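Local structure of lysozyme (4PJ2) at residues D[33-42]-D[55-63]. The protein hydrolyses the beta-1,4 linkages of bacterial peptidoglycan and of chitin oligosaccharides, lysing Gram-positive bacteria such as Micrococcus luteus as an invertebrate-type lysozyme. Numbering follows the deposited sequence.
Sequences LSCGYFQIKE and WKSCAASSY
Trp55, at the start of the short helix 55-59, lies against the last hairpin of the small antiparallel sheet of this I-type lysozyme, where Lys41 and Glu42 belong to the substrate-binding segment. Its indole NE1 gives a nearly straight hydrogen bond to Ile40 O (3.0 Å, 170°). Ile40 O lies in the plane of the indole, whereas NE1 stands well above the plane of the carbonyl, and Cys35 N reaches the same oxygen from the opposite face of that plane, so two bonds grip Ile40 O while the hairpin pairing stays intact. Glu42 covers one face of the indole: its CB sits 3.6 Å from the centroid of the six-membered ring, and the extended chain carries the carboxylate across CE3 and CZ3, only 12° from parallel to the ring. Lys56 CG lies over the opposite face, toward the rim, and Leu33 CB meets Trp55 CH2 at 3.6 Å. With SG turned beside its own backbone N (chi1 -55°), Cys35 meets the indole obliquely at CZ2, and its CB packs 3.5 Å from Ala59 CB.

Beyond the indole, the hairpin turn 36-39, which carries a G1 bulge at Gln39 and Ile40, comes close to Ala59 and Ala60. Gly36 CA, at a residue with positive phi, makes a C-H...O contact to Ala59 O (3.4 Å). Water 1 donates to Ala59 O and Cys35 O and accepts from Phe38 N, tying turn to helix. Farther along, Ser62 CB sits over the Tyr37 ring, 4.1 Å from its centroid, while Ala60 O lies at the ring edge.

Around this interface, the Cys26-Cys35 disulfide secures strand 32-35 to strand 26-29, Phe38 reaches between helices 8-19 and 62-76, and Ile40 packs on Cys68 of helix 62-76.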
# COMPACT_ATOMS: atom_id res chain seq x y z
N LEU D 33 0.89 -11.06 -4.71
CA LEU D 33 0.60 -12.26 -3.93
C LEU D 33 0.39 -11.95 -2.45
O LEU D 33 1.11 -11.16 -1.86
CB LEU D 33 1.76 -13.25 -4.04
CG LEU D 33 1.87 -14.11 -5.30
CD1 LEU D 33 3.15 -14.93 -5.25
CD2 LEU D 33 0.67 -15.02 -5.44
N SER D 34 -0.63 -12.59 -1.88
CA SER D 34 -0.85 -12.56 -0.44
C SER D 34 -0.91 -14.01 0.01
O SER D 34 -1.57 -14.84 -0.64
CB SER D 34 -2.16 -11.85 -0.13
OG SER D 34 -2.32 -11.66 1.26
N CYS D 35 -0.23 -14.32 1.11
CA CYS D 35 0.00 -15.71 1.47
C CYS D 35 -0.46 -16.11 2.87
O CYS D 35 -0.31 -15.35 3.84
CB CYS D 35 1.50 -16.02 1.35
SG CYS D 35 2.23 -15.65 -0.27
N GLY D 36 -1.01 -17.31 2.97
CA GLY D 36 -1.08 -18.00 4.25
C GLY D 36 -2.18 -17.62 5.20
O GLY D 36 -3.15 -16.94 4.84
N TYR D 37 -2.01 -18.09 6.44
CA TYR D 37 -2.98 -17.93 7.52
C TYR D 37 -3.49 -16.51 7.69
O TYR D 37 -4.67 -16.29 7.96
CB TYR D 37 -2.35 -18.34 8.85
CG TYR D 37 -2.06 -19.82 8.99
CD1 TYR D 37 -0.83 -20.35 8.63
CD2 TYR D 37 -3.01 -20.68 9.53
CE1 TYR D 37 -0.57 -21.71 8.77
CE2 TYR D 37 -2.75 -22.03 9.68
CZ TYR D 37 -1.53 -22.53 9.30
OH TYR D 37 -1.27 -23.87 9.45
N PHE D 38 -2.58 -15.53 7.58
CA PHE D 38 -2.91 -14.13 7.85
C PHE D 38 -2.92 -13.29 6.57
O PHE D 38 -3.08 -12.07 6.64
CB PHE D 38 -1.94 -13.53 8.89
CG PHE D 38 -2.15 -14.08 10.27
CD1 PHE D 38 -1.48 -15.22 10.69
CD2 PHE D 38 -3.06 -13.48 11.13
CE1 PHE D 38 -1.69 -15.72 11.97
CE2 PHE D 38 -3.27 -13.98 12.40
CZ PHE D 38 -2.60 -15.11 12.81
N GLN D 39 -2.76 -13.93 5.41
CA GLN D 39 -2.78 -13.23 4.12
C GLN D 39 -1.79 -12.05 4.12
O GLN D 39 -2.16 -10.89 3.89
CB GLN D 39 -4.20 -12.79 3.80
CG GLN D 39 -5.11 -13.96 3.45
CD GLN D 39 -4.72 -14.60 2.14
OE1 GLN D 39 -5.00 -14.05 1.07
NE2 GLN D 39 -4.04 -15.74 2.21
N ILE D 40 -0.53 -12.40 4.34
CA ILE D 40 0.57 -11.44 4.43
C ILE D 40 1.21 -11.27 3.06
O ILE D 40 1.48 -12.26 2.37
CB ILE D 40 1.63 -11.97 5.44
CG1 ILE D 40 1.08 -11.83 6.86
CG2 ILE D 40 2.96 -11.23 5.31
CD1 ILE D 40 1.91 -12.57 7.91
N LYS D 41 1.44 -10.02 2.67
CA LYS D 41 2.14 -9.72 1.44
C LYS D 41 3.61 -9.42 1.72
O LYS D 41 4.02 -9.26 2.87
CB LYS D 41 1.48 -8.55 0.71
CG LYS D 41 0.06 -8.85 0.30
CD LYS D 41 -0.60 -7.74 -0.49
CE LYS D 41 -0.74 -6.50 0.39
NZ LYS D 41 -1.64 -5.48 -0.20
N GLU D 42 4.41 -9.37 0.67
CA GLU D 42 5.85 -9.23 0.80
C GLU D 42 6.24 -7.96 1.57
O GLU D 42 7.12 -7.99 2.42
CB GLU D 42 6.51 -9.25 -0.57
CG GLU D 42 8.02 -9.40 -0.49
CD GLU D 42 8.67 -9.59 -1.84
OE1 GLU D 42 7.98 -9.38 -2.87
OE2 GLU D 42 9.87 -9.94 -1.88
N TRP D 55 9.57 -14.77 2.97
CA TRP D 55 8.19 -14.32 3.08
C TRP D 55 7.19 -15.48 2.96
O TRP D 55 6.36 -15.69 3.85
CB TRP D 55 7.96 -13.25 2.01
CG TRP D 55 6.57 -13.06 1.56
CD1 TRP D 55 5.44 -13.02 2.32
CD2 TRP D 55 6.16 -12.87 0.21
NE1 TRP D 55 4.34 -12.82 1.51
CE2 TRP D 55 4.76 -12.72 0.21
CE3 TRP D 55 6.85 -12.81 -1.00
CZ2 TRP D 55 4.04 -12.51 -0.95
CZ3 TRP D 55 6.13 -12.60 -2.16
CH2 TRP D 55 4.73 -12.46 -2.13
N LYS D 56 7.28 -16.25 1.89
CA LYS D 56 6.28 -17.29 1.64
C LYS D 56 6.36 -18.44 2.64
O LYS D 56 5.34 -19.00 3.04
CB LYS D 56 6.40 -17.81 0.21
CG LYS D 56 6.07 -16.74 -0.81
CD LYS D 56 6.26 -17.23 -2.23
CE LYS D 56 5.91 -16.15 -3.24
NZ LYS D 56 6.28 -16.54 -4.62
N SER D 57 7.57 -18.79 3.06
CA SER D 57 7.73 -19.83 4.06
C SER D 57 7.21 -19.36 5.42
O SER D 57 6.57 -20.13 6.14
CB SER D 57 9.18 -20.29 4.16
OG SER D 57 10.05 -19.24 4.51
N CYS D 58 7.45 -18.10 5.77
CA CYS D 58 6.97 -17.57 7.03
C CYS D 58 5.44 -17.54 7.03
O CYS D 58 4.80 -17.93 8.01
CB CYS D 58 7.52 -16.16 7.25
SG CYS D 58 7.11 -15.46 8.83
N ALA D 59 4.87 -17.08 5.92
CA ALA D 59 3.43 -16.91 5.81
C ALA D 59 2.69 -18.24 5.95
O ALA D 59 1.54 -18.27 6.40
CB ALA D 59 3.08 -16.24 4.49
N ALA D 60 3.35 -19.34 5.61
CA ALA D 60 2.74 -20.67 5.65
C ALA D 60 2.84 -21.32 7.04
O ALA D 60 2.28 -22.40 7.26
CB ALA D 60 3.37 -21.57 4.60
N SER D 61 3.54 -20.68 7.97
CA SER D 61 3.68 -21.16 9.34
C SER D 61 2.81 -20.32 10.26
O SER D 61 2.93 -19.10 10.27
CB SER D 61 5.14 -21.05 9.79
OG SER D 61 5.24 -21.09 11.20
N SER D 62 1.94 -20.95 11.02
CA SER D 62 1.06 -20.23 11.94
C SER D 62 1.90 -19.41 12.91
O SER D 62 1.59 -18.24 13.17
CB SER D 62 0.16 -21.20 12.72
OG SER D 62 -0.79 -20.49 13.51
N TYR D 63 2.96 -20.01 13.43
CA TYR D 63 3.84 -19.32 14.36
C TYR D 63 4.58 -18.15 13.71
O TYR D 63 4.51 -17.02 14.20
CB TYR D 63 4.86 -20.28 14.98
CG TYR D 63 5.83 -19.54 15.87
CD1 TYR D 63 5.45 -19.15 17.15
CD2 TYR D 63 7.09 -19.18 15.42
CE1 TYR D 63 6.32 -18.46 17.97
CE2 TYR D 63 7.96 -18.47 16.23
CZ TYR D 63 7.57 -18.12 17.50
OH TYR D 63 8.44 -17.42 18.32
O HOH W 1 0.06 -15.74 6.73
O HOH W 2 1.53 -23.90 10.69